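Local coordinates for putative general stress protein 26 (Jannaschia sp., PDB 2QEA) that is of unproven function but, as a pyridoxamine 5'-phosphate oxidase-like protein, probably binds a flavin and may act as an oxidoreductase in the stress response, at residues A[140-143]-A[144-148]; A[47-50]-A[51-54]; A[69-72]-A[73-76]. All blocks are in the same frame, centred on the assembly; numbering follows the deposited sequence.

Contact 1: A[140-143]-A[144-148]. With CA (calcium ion), chain F.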
ATOM      1  N   ILE A 140      -9.499  20.880  -2.633  1.00 40.12           N
ATOM      2  CA  ILE A 140     -10.681  20.633  -1.779  1.00 39.28           C
ATOM      3  C   ILE A 140     -11.364  21.966  -1.446  1.00 38.47           C
ATOM      4  O   ILE A 140     -12.581  22.067  -1.554  1.00 38.39           O
ATOM      5  CB  ILE A 140     -10.348  19.812  -0.486  1.00 39.27           C
ATOM      6  CG1 ILE A 140     -10.320  18.306  -0.783  1.00 40.36           C
ATOM      7  CG2 ILE A 140     -11.422  19.981   0.586  1.00 37.84           C
ATOM      8  CD1 ILE A 140      -9.361  17.866  -1.855  1.00 42.47           C
ATOM      9  N   ALA A 141     -10.575  22.970  -1.055  1.00 38.08           N
ATOM     10  CA  ALA A 141     -11.088  24.324  -0.770  1.00 38.01           C
ATOM     11  C   ALA A 141     -11.731  24.981  -2.005  1.00 38.30           C
ATOM     12  O   ALA A 141     -12.748  25.675  -1.876  1.00 38.03           O
ATOM     13  CB  ALA A 141      -9.979  25.217  -0.220  1.00 37.80           C
ATOM     14  N   LYS A 142     -11.133  24.762  -3.182  1.00 38.41           N
ATOM     15  CA  LYS A 142     -11.663  25.291  -4.454  1.00 38.88           C
ATOM     16  C   LYS A 142     -12.975  24.596  -4.845  1.00 38.47           C
ATOM     17  O   LYS A 142     -13.866  25.248  -5.399  1.00 37.52           O
ATOM     18  CB  LYS A 142     -10.612  25.199  -5.579  1.00 39.12           C
ATOM     19  CG  LYS A 142     -10.982  25.941  -6.875  1.00 41.26           C
ATOM     20  CD  LYS A 142     -11.624  25.058  -7.956  1.00 43.72           C
ATOM     21  CE  LYS A 142     -10.584  24.237  -8.712  1.00 44.68           C
ATOM     22  NZ  LYS A 142      -9.701  25.092  -9.567  1.00 44.49           N
ATOM     23  N   ALA A 143     -13.076  23.290  -4.559  1.00 38.44           N
ATOM     24  CA  ALA A 143     -14.291  22.491  -4.811  1.00 38.33           C
ATOM     25  C   ALA A 143     -15.502  23.047  -4.055  1.00 38.67           C
ATOM     26  O   ALA A 143     -16.585  23.167  -4.630  1.00 39.52           O
ATOM     27  CB  ALA A 143     -14.064  21.028  -4.442  1.00 38.28           C
ATOM     28  N   HIS A 144     -15.304  23.374  -2.774  1.00 38.66           N
ATOM     29  CA  HIS A 144     -16.343  24.014  -1.935  1.00 38.54           C
ATOM     30  C   HIS A 144     -16.744  25.410  -2.431  1.00 39.08           C
ATOM     31  O   HIS A 144     -17.929  25.766  -2.409  1.00 39.42           O
ATOM     32  CB  HIS A 144     -15.882  24.146  -0.470  1.00 38.30           C
ATOM     33  CG  HIS A 144     -16.066  22.910   0.349  1.00 37.10           C
ATOM     34  ND1 HIS A 144     -17.107  22.771   1.238  1.00 35.95           N
ATOM     35  CD2 HIS A 144     -15.344  21.769   0.432  1.00 35.38           C
ATOM     36  CE1 HIS A 144     -17.022  21.597   1.833  1.00 36.15           C
ATOM     37  NE2 HIS A 144     -15.963  20.966   1.358  1.00 36.13           N
ATOM     38  N   LEU A 145     -15.750  26.189  -2.855  1.00 39.53           N
ATOM     39  CA  LEU A 145     -15.962  27.568  -3.319  1.00 40.05           C
ATOM     40  C   LEU A 145     -16.641  27.687  -4.701  1.00 40.86           C
ATOM     41  O   LEU A 145     -17.263  28.709  -4.974  1.00 40.96           O
ATOM     42  CB  LEU A 145     -14.620  28.323  -3.319  1.00 39.65           C
ATOM     43  CG  LEU A 145     -14.606  29.850  -3.415  1.00 40.43           C
ATOM     44  CD1 LEU A 145     -15.281  30.481  -2.202  1.00 39.70           C
ATOM     45  CD2 LEU A 145     -13.176  30.352  -3.533  1.00 39.97           C
ATOM     46  N   THR A 146     -16.550  26.650  -5.542  1.00 42.38           N
ATOM     47  CA  THR A 146     -17.089  26.668  -6.917  1.00 43.59           C
ATOM     48  C   THR A 146     -18.250  25.706  -7.253  1.00 44.42           C
ATOM     49  O   THR A 146     -18.777  25.790  -8.365  1.00 45.00           O
ATOM     50  CB  THR A 146     -15.938  26.386  -7.918  1.00 43.30           C
ATOM     51  OG1 THR A 146     -15.361  25.102  -7.642  1.00 43.39           O
ATOM     52  CG2 THR A 146     -14.860  27.458  -7.812  1.00 42.28           C
ATOM     53  N   ASP A 147     -18.678  24.846  -6.315  1.00 45.31           N
ATOM     54  CA  ASP A 147     -19.722  23.807  -6.570  1.00 46.05           C
ATOM     55  C   ASP A 147     -19.337  22.863  -7.728  1.00 47.50           C
ATOM     56  O   ASP A 147     -20.116  22.601  -8.651  1.00 48.03           O
ATOM     57  CB  ASP A 147     -21.152  24.409  -6.734  1.00 46.50           C
ATOM     58  CG  ASP A 147     -21.922  24.517  -5.418  1.00 47.12           C
ATOM     59  OD1 ASP A 147     -21.323  24.438  -4.320  1.00 50.06           O
ATOM     60  OD2 ASP A 147     -23.161  24.664  -5.491  1.00 45.29           O
ATOM     61  N   GLU A 148     -18.099  22.381  -7.654  1.00 48.94           N
ATOM     62  CA  GLU A 148     -17.521  21.440  -8.614  1.00 50.61           C
ATOM     63  C   GLU A 148     -16.777  20.384  -7.814  1.00 51.45           C
ATOM     64  O   GLU A 148     -16.206  20.702  -6.765  1.00 51.53           O
ATOM     65  CB  GLU A 148     -16.543  22.159  -9.541  1.00 50.43           C
ATOM     66  CG  GLU A 148     -17.177  23.244 -10.415  1.00 51.71           C
ATOM     67  CD  GLU A 148     -16.181  23.990 -11.305  1.00 51.92           C
ATOM     68  OE1 GLU A 148     -16.638  24.722 -12.208  1.00 53.93           O
ATOM     69  OE2 GLU A 148     -14.950  23.858 -11.113  1.00 55.16           O
TER
HETATM   70 CA    CA F 162     -20.697  22.212  -2.978  1.00 92.14          CA

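Contact 2: A[47-50]-A[51-54]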
ATOM      1  N   ILE A  47      15.996  -6.172  -3.021  1.00 45.02           N
ATOM      2  CA  ILE A  47      17.136  -6.844  -2.385  1.00 45.42           C
ATOM      3  C   ILE A  47      16.573  -7.510  -1.124  1.00 45.91           C
ATOM      4  O   ILE A  47      16.037  -6.816  -0.253  1.00 45.76           O
ATOM      5  CB  ILE A  47      18.265  -5.851  -2.017  1.00 45.22           C
ATOM      6  CG1 ILE A  47      18.799  -5.152  -3.274  1.00 45.72           C
ATOM      7  CG2 ILE A  47      19.410  -6.574  -1.306  1.00 44.30           C
ATOM      8  CD1 ILE A  47      19.886  -4.123  -3.004  1.00 45.73           C
ATOM      9  N   THR A  48      16.684  -8.839  -1.043  1.00 46.31           N
ATOM     10  CA  THR A  48      16.176  -9.628   0.093  1.00 46.60           C
ATOM     11  C   THR A  48      17.139 -10.759   0.494  1.00 46.44           C
ATOM     12  O   THR A  48      18.170 -10.966  -0.150  1.00 46.45           O
ATOM     13  CB  THR A  48      14.774 -10.203  -0.234  1.00 46.80           C
ATOM     14  OG1 THR A  48      14.215 -10.838   0.926  1.00 47.92           O
ATOM     15  CG2 THR A  48      14.837 -11.196  -1.399  1.00 47.56           C
ATOM     16  N   ALA A  49      16.798 -11.455   1.581  1.00 46.42           N
ATOM     17  CA  ALA A  49      17.591 -12.573   2.108  1.00 46.51           C
ATOM     18  C   ALA A  49      17.192 -13.889   1.425  1.00 46.83           C
ATOM     19  O   ALA A  49      16.019 -14.071   1.088  1.00 47.03           O
ATOM     20  CB  ALA A  49      17.407 -12.687   3.618  1.00 46.13           C
ATOM     21  N   LYS A  50      18.163 -14.790   1.224  1.00 47.12           N
ATOM     22  CA  LYS A  50      17.903 -16.119   0.614  1.00 47.22           C
ATOM     23  C   LYS A  50      16.980 -17.012   1.461  1.00 46.92           C
ATOM     24  O   LYS A  50      16.234 -17.822   0.908  1.00 46.58           O
ATOM     25  CB  LYS A  50      19.203 -16.885   0.306  1.00 47.18           C
ATOM     26  CG  LYS A  50      20.011 -16.336  -0.860  1.00 48.21           C
ATOM     27  CD  LYS A  50      21.124 -17.303  -1.263  1.00 47.87           C
ATOM     28  CE  LYS A  50      21.969 -16.753  -2.410  1.00 48.24           C
ATOM     29  NZ  LYS A  50      23.131 -17.628  -2.722  1.00 46.64           N
ATOM     30  N   GLY A  51      17.039 -16.859   2.786  1.00 47.15           N
ATOM     31  CA  GLY A  51      16.188 -17.611   3.714  1.00 47.30           C
ATOM     32  C   GLY A  51      14.720 -17.201   3.795  1.00 47.41           C
ATOM     33  O   GLY A  51      13.931 -17.916   4.420  1.00 47.72           O
ATOM     34  N   THR A  52      14.348 -16.066   3.186  1.00 47.34           N
ATOM     35  CA  THR A  52      12.954 -15.577   3.198  1.00 47.33           C
ATOM     36  C   THR A  52      12.036 -16.415   2.300  1.00 47.32           C
ATOM     37  O   THR A  52      12.506 -17.146   1.423  1.00 46.98           O
ATOM     38  CB  THR A  52      12.843 -14.087   2.767  1.00 47.11           C
ATOM     39  OG1 THR A  52      13.340 -13.923   1.431  1.00 48.09           O
ATOM     40  CG2 THR A  52      13.620 -13.184   3.713  1.00 46.03           C
ATOM     41  N   ASP A  53      10.728 -16.282   2.522  1.00 47.56           N
ATOM     42  CA  ASP A  53       9.713 -17.026   1.757  1.00 47.87           C
ATOM     43  C   ASP A  53       9.657 -16.616   0.282  1.00 47.82           C
ATOM     44  O   ASP A  53       9.476 -17.480  -0.583  1.00 47.90           O
ATOM     45  CB  ASP A  53       8.320 -16.900   2.401  1.00 48.19           C
ATOM     46  CG  ASP A  53       8.251 -17.499   3.810  1.00 48.81           C
ATOM     47  OD1 ASP A  53       9.270 -18.006   4.328  1.00 49.84           O
ATOM     48  OD2 ASP A  53       7.157 -17.453   4.408  1.00 52.42           O
ATOM     49  N   LEU A  54       9.810 -15.315   0.005  1.00 47.71           N
ATOM     50  CA  LEU A  54       9.847 -14.804  -1.381  1.00 48.11           C
ATOM     51  C   LEU A  54      11.046 -15.351  -2.172  1.00 48.17           C
ATOM     52  O   LEU A  54      10.900 -15.681  -3.351  1.00 48.40           O
ATOM     53  CB  LEU A  54       9.860 -13.264  -1.422  1.00 47.92           C
ATOM     54  CG  LEU A  54       8.605 -12.525  -0.958  1.00 48.37           C
ATOM     55  CD1 LEU A  54       8.871 -11.027  -0.902  1.00 49.72           C
ATOM     56  CD2 LEU A  54       7.409 -12.831  -1.859  1.00 48.12           C
TER

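Contact 3: A[69-72]-A[73-76]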
ATOM      1  N   VAL A  69       1.034  -0.789  -4.362  1.00 47.76           N
ATOM      2  CA  VAL A  69       1.635   0.496  -3.980  1.00 47.65           C
ATOM      3  C   VAL A  69       0.526   1.452  -3.519  1.00 48.17           C
ATOM      4  O   VAL A  69      -0.572   1.454  -4.086  1.00 48.15           O
ATOM      5  CB  VAL A  69       2.413   1.133  -5.169  1.00 48.14           C
ATOM      6  CG1 VAL A  69       3.009   2.497  -4.786  1.00 46.17           C
ATOM      7  CG2 VAL A  69       3.512   0.204  -5.646  1.00 46.31           C
ATOM      8  N   SER A  70       0.819   2.228  -2.474  1.00 48.44           N
ATOM      9  CA  SER A  70      -0.089   3.253  -1.939  1.00 48.96           C
ATOM     10  C   SER A  70       0.783   4.307  -1.253  1.00 49.25           C
ATOM     11  O   SER A  70       1.245   4.087  -0.136  1.00 50.41           O
ATOM     12  CB  SER A  70      -1.100   2.638  -0.967  1.00 49.45           C
ATOM     13  OG  SER A  70      -1.988   3.621  -0.448  1.00 49.09           O
ATOM     14  N   ASP A  71       1.030   5.419  -1.947  1.00 49.60           N
ATOM     15  CA  ASP A  71       1.924   6.486  -1.473  1.00 49.96           C
ATOM     16  C   ASP A  71       1.251   7.859  -1.632  1.00 50.31           C
ATOM     17  O   ASP A  71       1.038   8.320  -2.757  1.00 50.28           O
ATOM     18  CB  ASP A  71       3.238   6.399  -2.269  1.00 50.03           C
ATOM     19  CG  ASP A  71       4.377   7.203  -1.647  1.00 50.35           C
ATOM     20  OD1 ASP A  71       4.248   8.434  -1.475  1.00 52.10           O
ATOM     21  OD2 ASP A  71       5.437   6.597  -1.376  1.00 49.16           O
ATOM     22  N   ASP A  72       0.924   8.494  -0.501  1.00 50.77           N
ATOM     23  CA  ASP A  72       0.285   9.824  -0.477  1.00 51.03           C
ATOM     24  C   ASP A  72       1.231  10.955  -0.891  1.00 51.52           C
ATOM     25  O   ASP A  72       0.797  11.899  -1.559  1.00 52.87           O
ATOM     26  CB  ASP A  72      -0.307  10.139   0.914  1.00 50.95           C
ATOM     27  CG  ASP A  72      -1.428   9.183   1.323  1.00 50.04           C
ATOM     28  OD1 ASP A  72      -2.155   8.658   0.456  1.00 48.02           O
ATOM     29  OD2 ASP A  72      -1.600   8.976   2.539  1.00 54.42           O
ATOM     30  N   GLY A  73       2.501  10.867  -0.482  1.00 51.41           N
ATOM     31  CA  GLY A  73       3.530  11.865  -0.821  1.00 51.56           C
ATOM     32  C   GLY A  73       3.721  12.050  -2.318  1.00 51.76           C
ATOM     33  O   GLY A  73       3.862  13.182  -2.791  1.00 52.45           O
ATOM     34  N   GLU A  74       3.714  10.933  -3.047  1.00 51.33           N
ATOM     35  CA  GLU A  74       3.819  10.913  -4.514  1.00 51.19           C
ATOM     36  C   GLU A  74       2.465  10.857  -5.226  1.00 50.43           C
ATOM     37  O   GLU A  74       2.383  11.228  -6.395  1.00 50.57           O
ATOM     38  CB  GLU A  74       4.697   9.735  -4.970  1.00 51.56           C
ATOM     39  CG  GLU A  74       6.159   9.855  -4.536  1.00 53.41           C
ATOM     40  CD  GLU A  74       6.855  11.067  -5.147  1.00 55.49           C
ATOM     41  OE1 GLU A  74       6.816  11.216  -6.391  1.00 56.77           O
ATOM     42  OE2 GLU A  74       7.453  11.858  -4.387  1.00 56.64           O
ATOM     43  N   GLY A  75       1.415  10.413  -4.533  1.00 49.95           N
ATOM     44  CA  GLY A  75       0.085  10.278  -5.129  1.00 49.65           C
ATOM     45  C   GLY A  75       0.031   9.172  -6.171  1.00 49.27           C
ATOM     46  O   GLY A  75      -0.616   9.334  -7.207  1.00 49.13           O
ATOM     47  N   LEU A  76       0.735   8.067  -5.897  1.00 48.68           N
ATOM     48  CA  LEU A  76       0.794   6.896  -6.768  1.00 48.23           C
ATOM     49  C   LEU A  76       0.164   5.735  -6.015  1.00 47.96           C
ATOM     50  O   LEU A  76       0.637   5.366  -4.937  1.00 47.67           O
ATOM     51  CB  LEU A  76       2.242   6.556  -7.133  1.00 48.03           C
ATOM     52  CG  LEU A  76       2.483   5.356  -8.062  1.00 47.99           C
ATOM     53  CD1 LEU A  76       1.764   5.523  -9.397  1.00 44.34           C
ATOM     54  CD2 LEU A  76       3.969   5.155  -8.280  1.00 48.28           C
TER

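Contact 1: A[140-143]-A[144-148]
The imidazole of His144 turns an edge to the previous helical turn. Its CD2 lies 3.4 Å from Ile140 O, with that oxygen in the plane of the ring. The ring also stacks on Phe99 of the second subunit, and NE2 is hydrogen-bonded to Phe99 O of that subunit. The segment is the C-terminal end of helix 134-146. Regular helical bonds continue to Leu145, whose N bonds to Ala141 O. At Asp147 phi turns positive (57°) and the helix stops. The last turn is bonded loosely. Ala143 O receives weak bonds from Asp147 N and from Glu148 N, the latter at 3.5 Å. The side chain of Thr146 gives a firmer hold. With chi1 at 60°, OG1 sits between the backbone N and the carbonyl carbon and folds back to donate to Lys142 O at 2.7 Å. That hydroxyl is tilted 33° from the carbonyl plane. Thr146 N adds a weak bond to the same oxygen. The bent chain of Lys142 crosses that of Thr146 at a slant, with Lys142 CD 3.8 Å from Thr146 OG1. Ala143 CB packs against the returning backbone, 3.2 Å from Glu148 O, and Ala143 also packs on Ala103 of the second subunit. The CB of Asp147 points away from residues 140-143, and Asp147 OD1 binds a calcium ion at 2.7 Å.

Contact 2: A[47-50]-A[51-54]
Thr48 and Thr52 meet where strand 44-49 leaves the sheet through a type I beta turn, Ala49 to Thr52, and passes into helix 53-57. Thr52 holds the N-cap position of that helix. Its N closes the turn on Ala49 O at 3.3 Å, a weak bond but a fairly straight one (160°). Its hydroxyl reaches the same carbonyl more closely. OG1 stands between the backbone N and the carbonyl carbon, chi1 60°, and donates to Ala49 O at 2.7 Å. It approaches 16° from the carbonyl plane. Thr48 comes in from the strand. Its OG1 lies opposite the backbone N and donates to Thr52 OG1 at 3.2 Å. The methyls do the apolar work: Thr52 CG2 lies 3.8 Å from Ala49 CB. Around the turn, Thr48 packs on Leu117 and Met32, and Leu54 of the new helix rests on the same two residues. The extended side chain of Lys50 touches Cys115 and Arg86, and its backbone bonds to Asp113. The two hydroxyls and the carbonyl form a short chain of hydrogen bonds. Donating to Ala49 O while accepting from Thr48 OG1 probably makes each bond somewhat stronger and holds the Thr52 hydroxyl in one rotation.

Contact 3: A[69-72]-A[73-76]
Asp71 O takes two backbone N-H groups from consecutive residues. Gly75 N is the nearer, 2.8 Å from Asp71 O, but its angle makes that bond weak. Leu76 N is 3.2 Å from Asp71 O, in the carbonyl plane. The return bond, Asp71 N to Leu76 O, is 3.0 Å long and makes Asp71 and Leu76 an antiparallel hydrogen-bonded pair. The carboxylate of Asp71 braces the loop as well. Its CG is anti to the backbone N (chi1 -165°), and OD1 accepts Glu74 N at 3.0 Å. The donor meets OD1 on its anti side, 34° out of the carboxylate plane. Gly75 and Leu76 both face Asp71, which makes a G1 beta bulge at the end of the hairpin between strands 63-71 and 76-87. Gly75 has the positive phi of that bulge. Glu74 lies beside Asp71 and points the same way, its carboxylate turned 73° from the other. Glu74 OE2 lies close to Asp15 OD2, a like charge; a calcium ion about 7 Å from the Glu74 side chain may offset part of it. The CB of Asp72 points away from residues 73-76, and Asp72 OD1 bonds to Tyr77 OH and to Ser18 OG of the second subunit. Val69 CG1 approaches Leu76 CG at 4.4 Å, and Leu76 packs on Phe9 and Leu13.

All three contacts are local, and each lies where a helix or strand begins or ends. Contact 3 is nearest the centre of the chain, about 10 Å away between centres, and half of its touching residues are buried. Contact 2 is a surface turn at the other side of the chain's centre, about 25 Å from contact 3 between centres. Both reach the same antiparallel sheet. Contact 1 lies far out on helix 134-146. Contacts 1 and 3 both touch the second subunit, whereas contact 2 stays within its own chain. Hydroxyls on carbonyls mark contacts 1 and 2, while a carboxylate on backbone N-H marks contact 3.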